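Local coordinates for protein phosphoribosylformylglycinamidine synthase 2 (Thermus thermophilus, PDB 3VIU) that belongs to the AIR synthase-related (PurM-like) family and holds ADP and magnesium in this structure, at residues L399-R413 / L711-D724. Residues are numbered along the deposited sequence; the frame is centred on the assembly and turned at random.
Sequences LASPNLASREAVYER and LLSAWKAPLREVLD
S406 sits squarely on the indole of W715, a compact example of how a kinked helix can hold an irregular loop through one backbone bond and several side chains. S406 CB stands 3.4 Å from the centroid of the six-membered ring, only 3° off its normal, a CH-pi contact. With CG anti to the backbone N, the indole reaches across to the 404-406 backbone, and W715 NE1 makes a weak bond to L404 O at the ring edge. At the kink the N atoms of P718 and L719 make no bond to the preceding turn; W715 O instead accepts from S406 N (2.9 Å, 165°). One water joins S406 O, A409 N and K716 NZ. L719 CD1 lies over one face of the R407 guanidinium, 3.4 Å from R407 CZ, while R407 NE and NH2 grip A405 O side-on. A409 CB covers a face of the R720 guanidinium, whose NH2 meets E412 OE2 at 2.9 Å in a salt bridge, carboxylate and guanidinium planes 23° apart. A second salt bridge joins R413 NH2 to D724 OD1 (2.8 Å), with L723 CD1 over the guanidinium face. F635 stacks on W715. Thus helix 708-723 packs on the segment connecting the two PurM-like halves through a proline kink and a salt-bridge network.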
ATOM      1  N   LEU A 399      24.538   4.721   5.669  1.00 14.14           N
ATOM      2  CA  LEU A 399      24.374   3.673   4.676  1.00 14.46           C
ATOM      3  C   LEU A 399      24.227   2.337   5.391  1.00 14.93           C
ATOM      4  O   LEU A 399      23.486   1.474   4.941  1.00 15.94           O
ATOM      5  CB  LEU A 399      25.579   3.637   3.726  1.00 14.13           C
ATOM      6  CG  LEU A 399      25.650   4.726   2.647  1.00 11.52           C
ATOM      7  CD1 LEU A 399      27.019   4.733   2.019  1.00 10.51           C
ATOM      8  CD2 LEU A 399      24.589   4.480   1.581  1.00 10.23           C
ATOM      9  N   ALA A 400      24.914   2.189   6.522  1.00 16.34           N
ATOM     10  CA  ALA A 400      24.866   0.951   7.304  1.00 15.29           C
ATOM     11  C   ALA A 400      23.629   0.828   8.200  1.00 16.29           C
ATOM     12  O   ALA A 400      23.429  -0.195   8.850  1.00 15.69           O
ATOM     13  CB  ALA A 400      26.126   0.823   8.143  1.00 13.84           C
ATOM     14  N   SER A 401      22.807   1.872   8.238  1.00 17.29           N
ATOM     15  CA  SER A 401      21.597   1.855   9.045  1.00 18.32           C
ATOM     16  C   SER A 401      20.571   0.939   8.411  1.00 20.38           C
ATOM     17  O   SER A 401      20.285   1.050   7.221  1.00 20.23           O
ATOM     18  CB  SER A 401      20.992   3.253   9.154  1.00 20.36           C
ATOM     19  OG  SER A 401      19.630   3.176   9.560  1.00 22.74           O
ATOM     20  N   PRO A 402      19.998   0.018   9.199  1.00 21.48           N
ATOM     21  CA  PRO A 402      18.988  -0.919   8.699  1.00 21.47           C
ATOM     22  C   PRO A 402      17.804  -0.250   7.981  1.00 20.97           C
ATOM     23  O   PRO A 402      17.094  -0.892   7.207  1.00 22.10           O
ATOM     24  CB  PRO A 402      18.561  -1.660   9.962  1.00 21.10           C
ATOM     25  CG  PRO A 402      19.844  -1.732  10.729  1.00 22.87           C
ATOM     26  CD  PRO A 402      20.394  -0.327  10.577  1.00 21.78           C
ATOM     27  N   ASN A 403      17.588   1.031   8.238  1.00 18.18           N
ATOM     28  CA  ASN A 403      16.493   1.744   7.605  1.00 17.57           C
ATOM     29  C   ASN A 403      16.900   2.366   6.270  1.00 17.42           C
ATOM     30  O   ASN A 403      16.043   2.790   5.494  1.00 17.96           O
ATOM     31  CB  ASN A 403      15.969   2.839   8.548  1.00 20.05           C
ATOM     32  CG  ASN A 403      15.063   2.290   9.654  1.00 22.85           C
ATOM     33  OD1 ASN A 403      15.014   2.841  10.758  1.00 24.88           O
ATOM     34  ND2 ASN A 403      14.332   1.219   9.354  1.00 19.11           N
ATOM     35  N   LEU A 404      18.201   2.406   5.995  1.00 15.20           N
ATOM     36  CA  LEU A 404      18.708   3.004   4.761  1.00 15.25           C
ATOM     37  C   LEU A 404      19.508   2.047   3.868  1.00 15.04           C
ATOM     38  O   LEU A 404      19.716   2.322   2.693  1.00 14.81           O
ATOM     39  CB  LEU A 404      19.572   4.211   5.110  1.00 12.45           C
ATOM     40  CG  LEU A 404      18.887   5.188   6.068  1.00 12.62           C
ATOM     41  CD1 LEU A 404      19.885   6.234   6.582  1.00  7.00           C
ATOM     42  CD2 LEU A 404      17.721   5.840   5.342  1.00 10.62           C
ATOM     43  N   ALA A 405      19.946   0.927   4.433  1.00 15.48           N
ATOM     44  CA  ALA A 405      20.723  -0.070   3.705  1.00 16.02           C
ATOM     45  C   ALA A 405      19.922  -0.820   2.633  1.00 16.42           C
ATOM     46  O   ALA A 405      18.698  -0.755   2.587  1.00 17.61           O
ATOM     47  CB  ALA A 405      21.324  -1.061   4.690  1.00 16.08           C
ATOM     48  N   SER A 406      20.632  -1.542   1.779  1.00 16.93           N
ATOM     49  CA  SER A 406      20.014  -2.300   0.695  1.00 17.12           C
ATOM     50  C   SER A 406      18.980  -3.335   1.159  1.00 17.81           C
ATOM     51  O   SER A 406      19.229  -4.071   2.114  1.00 15.60           O
ATOM     52  CB  SER A 406      21.110  -2.999  -0.112  1.00 15.55           C
ATOM     53  OG  SER A 406      20.556  -3.806  -1.129  1.00 17.73           O
ATOM     54  N   ARG A 407      17.821  -3.378   0.492  1.00 19.00           N
ATOM     55  CA  ARG A 407      16.779  -4.356   0.824  1.00 22.26           C
ATOM     56  C   ARG A 407      17.000  -5.547  -0.117  1.00 23.93           C
ATOM     57  O   ARG A 407      16.132  -6.404  -0.269  1.00 24.37           O
ATOM     58  CB  ARG A 407      15.357  -3.820   0.570  1.00 20.85           C
ATOM     59  CG  ARG A 407      15.130  -2.319   0.664  1.00 25.99           C
ATOM     60  CD  ARG A 407      14.712  -1.841   2.044  1.00 22.57           C
ATOM     61  NE  ARG A 407      15.881  -1.489   2.828  1.00 25.78           N
ATOM     62  CZ  ARG A 407      15.847  -0.876   4.003  1.00 24.77           C
ATOM     63  NH1 ARG A 407      14.690  -0.532   4.556  1.00 24.20           N
ATOM     64  NH2 ARG A 407      16.981  -0.609   4.623  1.00 21.51           N
ATOM     65  N   GLU A 408      18.163  -5.570  -0.756  1.00 25.30           N
ATOM     66  CA  GLU A 408      18.543  -6.611  -1.707  1.00 28.44           C
ATOM     67  C   GLU A 408      18.272  -8.051  -1.232  1.00 29.57           C
ATOM     68  O   GLU A 408      17.741  -8.872  -1.981  1.00 28.42           O
ATOM     69  CB  GLU A 408      20.025  -6.430  -2.039  1.00 32.97           C
ATOM     70  CG  GLU A 408      20.468  -6.876  -3.418  1.00 38.27           C
ATOM     71  CD  GLU A 408      21.758  -6.171  -3.860  1.00 42.86           C
ATOM     72  OE1 GLU A 408      22.709  -6.066  -3.045  1.00 42.46           O
ATOM     73  OE2 GLU A 408      21.820  -5.726  -5.029  1.00 45.41           O
ATOM     74  N   ALA A 409      18.632  -8.358   0.011  1.00 30.19           N
ATOM     75  CA  ALA A 409      18.427  -9.702   0.543  1.00 31.47           C
ATOM     76  C   ALA A 409      16.945 -10.062   0.636  1.00 32.08           C
ATOM     77  O   ALA A 409      16.591 -11.239   0.721  1.00 32.76           O
ATOM     78  CB  ALA A 409      19.090  -9.834   1.921  1.00 29.84           C
ATOM     79  N   VAL A 410      16.084  -9.051   0.616  1.00 31.78           N
ATOM     80  CA  VAL A 410      14.644  -9.281   0.695  1.00 32.04           C
ATOM     81  C   VAL A 410      14.039  -9.685  -0.657  1.00 32.91           C
ATOM     82  O   VAL A 410      13.503 -10.788  -0.802  1.00 30.18           O
ATOM     83  CB  VAL A 410      13.920  -8.022   1.233  1.00 31.12           C
ATOM     84  CG1 VAL A 410      12.410  -8.141   1.032  1.00 29.25           C
ATOM     85  CG2 VAL A 410      14.252  -7.842   2.705  1.00 28.46           C
ATOM     86  N   TYR A 411      14.140  -8.794  -1.642  1.00 33.93           N
ATOM     87  CA  TYR A 411      13.598  -9.045  -2.978  1.00 35.94           C
ATOM     88  C   TYR A 411      14.251 -10.214  -3.708  1.00 36.33           C
ATOM     89  O   TYR A 411      13.754 -10.657  -4.741  1.00 36.98           O
ATOM     90  CB  TYR A 411      13.678  -7.760  -3.809  1.00 37.52           C
ATOM     91  CG  TYR A 411      12.848  -6.671  -3.178  1.00 42.16           C
ATOM     92  CD1 TYR A 411      11.460  -6.797  -3.091  1.00 43.29           C
ATOM     93  CD2 TYR A 411      13.452  -5.584  -2.540  1.00 43.42           C
ATOM     94  CE1 TYR A 411      10.689  -5.881  -2.370  1.00 44.72           C
ATOM     95  CE2 TYR A 411      12.691  -4.659  -1.813  1.00 45.03           C
ATOM     96  CZ  TYR A 411      11.310  -4.819  -1.729  1.00 46.17           C
ATOM     97  OH  TYR A 411      10.554  -3.951  -0.973  1.00 46.32           O
ATOM     98  N   GLU A 412      15.357 -10.716  -3.168  1.00 37.31           N
ATOM     99  CA  GLU A 412      16.048 -11.854  -3.760  1.00 37.66           C
ATOM    100  C   GLU A 412      15.253 -13.128  -3.460  1.00 38.14           C
ATOM    101  O   GLU A 412      15.507 -14.188  -4.037  1.00 38.23           O
ATOM    102  CB  GLU A 412      17.467 -11.974  -3.195  1.00 38.33           C
ATOM    103  CG  GLU A 412      18.547 -11.379  -4.094  1.00 41.21           C
ATOM    104  CD  GLU A 412      19.902 -11.274  -3.400  1.00 42.89           C
ATOM    105  OE1 GLU A 412      20.302 -12.251  -2.729  1.00 43.20           O
ATOM    106  OE2 GLU A 412      20.568 -10.220  -3.533  1.00 40.92           O
ATOM    107  N   ARG A 413      14.288 -13.016  -2.552  1.00 37.05           N
ATOM    108  CA  ARG A 413      13.450 -14.149  -2.184  1.00 36.82           C
ATOM    109  C   ARG A 413      12.342 -14.311  -3.214  1.00 38.35           C
ATOM    110  O   ARG A 413      11.771 -15.389  -3.355  1.00 38.27           O
ATOM    111  CB  ARG A 413      12.797 -13.923  -0.814  1.00 35.94           C
ATOM    112  CG  ARG A 413      13.744 -13.816   0.363  1.00 34.13           C
ATOM    113  CD  ARG A 413      14.518 -15.105   0.557  1.00 33.91           C
ATOM    114  NE  ARG A 413      15.306 -15.071   1.779  1.00 33.29           N
ATOM    115  CZ  ARG A 413      14.786 -14.938   2.992  1.00 33.50           C
ATOM    116  NH1 ARG A 413      13.477 -14.826   3.139  1.00 34.81           N
ATOM    117  NH2 ARG A 413      15.573 -14.919   4.058  1.00 36.01           N
ATOM    118  N   LEU A 711      31.402   2.481   0.182  1.00 16.01           N
ATOM    119  CA  LEU A 711      30.015   2.920   0.253  1.00 16.00           C
ATOM    120  C   LEU A 711      29.142   1.690   0.036  1.00 17.71           C
ATOM    121  O   LEU A 711      28.176   1.438   0.762  1.00 17.13           O
ATOM    122  CB  LEU A 711      29.727   3.959  -0.836  1.00 13.30           C
ATOM    123  CG  LEU A 711      30.394   5.337  -0.711  1.00 13.69           C
ATOM    124  CD1 LEU A 711      30.043   6.192  -1.918  1.00 12.58           C
ATOM    125  CD2 LEU A 711      29.942   6.031   0.575  1.00 11.86           C
ATOM    126  N   LEU A 712      29.523   0.915  -0.970  1.00 19.96           N
ATOM    127  CA  LEU A 712      28.816  -0.299  -1.336  1.00 20.70           C
ATOM    128  C   LEU A 712      28.793  -1.352  -0.222  1.00 21.19           C
ATOM    129  O   LEU A 712      27.725  -1.857   0.122  1.00 22.00           O
ATOM    130  CB  LEU A 712      29.440  -0.889  -2.606  1.00 18.76           C
ATOM    131  CG  LEU A 712      28.648  -1.995  -3.305  1.00 21.63           C
ATOM    132  CD1 LEU A 712      27.298  -1.450  -3.786  1.00 19.75           C
ATOM    133  CD2 LEU A 712      29.457  -2.527  -4.479  1.00 21.26           C
ATOM    134  N   SER A 713      29.945  -1.684   0.356  1.00 20.77           N
ATOM    135  CA  SER A 713      29.951  -2.710   1.399  1.00 20.74           C
ATOM    136  C   SER A 713      29.184  -2.272   2.636  1.00 19.88           C
ATOM    137  O   SER A 713      28.477  -3.068   3.257  1.00 19.46           O
ATOM    138  CB  SER A 713      31.383  -3.098   1.783  1.00 21.69           C
ATOM    139  OG  SER A 713      32.088  -2.002   2.330  1.00 28.83           O
ATOM    140  N   ALA A 714      29.306  -0.998   2.984  1.00 20.17           N
ATOM    141  CA  ALA A 714      28.604  -0.472   4.152  1.00 19.61           C
ATOM    142  C   ALA A 714      27.085  -0.562   3.964  1.00 17.50           C
ATOM    143  O   ALA A 714      26.351  -0.890   4.888  1.00 16.59           O
ATOM    144  CB  ALA A 714      29.022   0.977   4.401  1.00 18.87           C
ATOM    145  N   TRP A 715      26.636  -0.283   2.746  1.00 17.73           N
ATOM    146  CA  TRP A 715      25.222  -0.297   2.384  1.00 17.18           C
ATOM    147  C   TRP A 715      24.632  -1.690   2.179  1.00 18.45           C
ATOM    148  O   TRP A 715      23.461  -1.917   2.470  1.00 19.92           O
ATOM    149  CB  TRP A 715      25.049   0.504   1.094  1.00 16.16           C
ATOM    150  CG  TRP A 715      23.645   0.590   0.552  1.00 15.23           C
ATOM    151  CD1 TRP A 715      22.612   1.328   1.053  1.00 14.73           C
ATOM    152  CD2 TRP A 715      23.164   0.001  -0.660  1.00 12.87           C
ATOM    153  NE1 TRP A 715      21.520   1.245   0.222  1.00 12.26           N
ATOM    154  CE2 TRP A 715      21.834   0.438  -0.839  1.00 13.06           C
ATOM    155  CE3 TRP A 715      23.732  -0.851  -1.617  1.00 15.02           C
ATOM    156  CZ2 TRP A 715      21.059   0.054  -1.939  1.00 14.52           C
ATOM    157  CZ3 TRP A 715      22.959  -1.235  -2.716  1.00 15.65           C
ATOM    158  CH2 TRP A 715      21.638  -0.780  -2.866  1.00 15.38           C
ATOM    159  N   LYS A 716      25.443  -2.615   1.680  1.00 20.14           N
ATOM    160  CA  LYS A 716      24.990  -3.968   1.378  1.00 22.55           C
ATOM    161  C   LYS A 716      24.832  -4.947   2.541  1.00 22.77           C
ATOM    162  O   LYS A 716      23.905  -5.753   2.542  1.00 23.06           O
ATOM    163  CB  LYS A 716      25.924  -4.588   0.331  1.00 24.11           C
ATOM    164  CG  LYS A 716      25.246  -5.581  -0.614  1.00 30.29           C
ATOM    165  CD  LYS A 716      24.818  -6.885   0.085  1.00 33.35           C
ATOM    166  CE  LYS A 716      23.363  -7.277  -0.244  1.00 33.00           C
ATOM    167  NZ  LYS A 716      22.349  -6.479   0.524  1.00 30.51           N
ATOM    168  N   ALA A 717      25.711  -4.859   3.535  1.00 22.55           N
ATOM    169  CA  ALA A 717      25.700  -5.783   4.673  1.00 23.26           C
ATOM    170  C   ALA A 717      24.568  -5.794   5.715  1.00 24.33           C
ATOM    171  O   ALA A 717      24.063  -6.860   6.057  1.00 25.62           O
ATOM    172  CB  ALA A 717      27.036  -5.683   5.404  1.00 22.36           C
ATOM    173  N   PRO A 718      24.165  -4.620   6.238  1.00 24.55           N
ATOM    174  CA  PRO A 718      23.105  -4.485   7.253  1.00 23.42           C
ATOM    175  C   PRO A 718      21.894  -5.416   7.226  1.00 24.55           C
ATOM    176  O   PRO A 718      21.762  -6.282   8.084  1.00 24.13           O
ATOM    177  CB  PRO A 718      22.709  -3.022   7.140  1.00 23.24           C
ATOM    178  CG  PRO A 718      24.022  -2.374   6.843  1.00 25.15           C
ATOM    179  CD  PRO A 718      24.603  -3.289   5.778  1.00 22.17           C
ATOM    180  N   LEU A 719      20.999  -5.236   6.263  1.00 25.98           N
ATOM    181  CA  LEU A 719      19.814  -6.081   6.206  1.00 27.96           C
ATOM    182  C   LEU A 719      20.057  -7.515   5.784  1.00 29.15           C
ATOM    183  O   LEU A 719      19.254  -8.393   6.090  1.00 28.44           O
ATOM    184  CB  LEU A 719      18.755  -5.472   5.290  1.00 29.20           C
ATOM    185  CG  LEU A 719      17.965  -4.315   5.898  1.00 29.28           C
ATOM    186  CD1 LEU A 719      16.783  -3.987   4.997  1.00 31.00           C
ATOM    187  CD2 LEU A 719      17.482  -4.704   7.288  1.00 28.97           C
ATOM    188  N   ARG A 720      21.153  -7.761   5.074  1.00 31.33           N
ATOM    189  CA  ARG A 720      21.443  -9.112   4.629  1.00 33.03           C
ATOM    190  C   ARG A 720      21.732 -10.026   5.808  1.00 35.07           C
ATOM    191  O   ARG A 720      21.264 -11.161   5.835  1.00 37.09           O
ATOM    192  CB  ARG A 720      22.622  -9.130   3.657  1.00 33.23           C
ATOM    193  CG  ARG A 720      22.980 -10.527   3.176  1.00 35.35           C
ATOM    194  CD  ARG A 720      23.979 -10.507   2.027  1.00 35.95           C
ATOM    195  NE  ARG A 720      23.406  -9.990   0.785  1.00 36.66           N
ATOM    196  CZ  ARG A 720      22.384 -10.542   0.134  1.00 38.02           C
ATOM    197  NH1 ARG A 720      21.799 -11.642   0.599  1.00 36.81           N
ATOM    198  NH2 ARG A 720      21.949  -9.994  -0.994  1.00 39.06           N
ATOM    199  N   GLU A 721      22.500  -9.549   6.782  1.00 37.04           N
ATOM    200  CA  GLU A 721      22.792 -10.383   7.940  1.00 39.11           C
ATOM    201  C   GLU A 721      21.565 -10.487   8.832  1.00 38.63           C
ATOM    202  O   GLU A 721      21.231 -11.573   9.300  1.00 38.59           O
ATOM    203  CB  GLU A 721      23.991  -9.843   8.727  1.00 41.33           C
ATOM    204  CG  GLU A 721      24.296  -8.379   8.502  1.00 48.87           C
ATOM    205  CD  GLU A 721      25.711  -8.005   8.935  1.00 53.14           C
ATOM    206  OE1 GLU A 721      26.109  -6.836   8.732  1.00 53.73           O
ATOM    207  OE2 GLU A 721      26.426  -8.881   9.476  1.00 56.37           O
ATOM    208  N   VAL A 722      20.881  -9.365   9.049  1.00 37.06           N
ATOM    209  CA  VAL A 722      19.678  -9.364   9.873  1.00 35.85           C
ATOM    210  C   VAL A 722      18.688 -10.409   9.373  1.00 36.60           C
ATOM    211  O   VAL A 722      18.122 -11.162  10.161  1.00 35.84           O
ATOM    212  CB  VAL A 722      18.985  -7.985   9.859  1.00 34.62           C
ATOM    213  CG1 VAL A 722      17.626  -8.064  10.543  1.00 30.86           C
ATOM    214  CG2 VAL A 722      19.856  -6.973  10.567  1.00 34.72           C
ATOM    215  N   LEU A 723      18.494 -10.455   8.057  1.00 37.91           N
ATOM    216  CA  LEU A 723      17.566 -11.396   7.442  1.00 38.27           C
ATOM    217  C   LEU A 723      18.164 -12.791   7.309  1.00 40.97           C
ATOM    218  O   LEU A 723      17.508 -13.783   7.611  1.00 41.92           O
ATOM    219  CB  LEU A 723      17.145 -10.901   6.057  1.00 35.25           C
ATOM    220  CG  LEU A 723      15.675 -11.020   5.633  1.00 33.03           C
ATOM    221  CD1 LEU A 723      15.616 -11.231   4.123  1.00 29.02           C
ATOM    222  CD2 LEU A 723      14.996 -12.176   6.353  1.00 33.63           C
ATOM    223  N   ASP A 724      19.408 -12.869   6.849  1.00 44.15           N
ATOM    224  CA  ASP A 724      20.064 -14.160   6.675  1.00 47.56           C
ATOM    225  C   ASP A 724      21.240 -14.340   7.635  1.00 50.20           C
ATOM    226  O   ASP A 724      22.344 -14.695   7.219  1.00 51.16           O
ATOM    227  CB  ASP A 724      20.547 -14.315   5.228  1.00 48.11           C
ATOM    228  CG  ASP A 724      19.448 -14.056   4.210  1.00 49.85           C
ATOM    229  OD1 ASP A 724      18.368 -14.670   4.319  1.00 50.80           O
ATOM    230  OD2 ASP A 724      19.665 -13.236   3.293  1.00 51.84           O
TER
HETATM  231  O   HOH W   1      19.795  -6.616   1.614  1.00  9.64           O
HETATM  232  O   HOH W   2      21.485  -4.452   3.636  1.00 15.38           O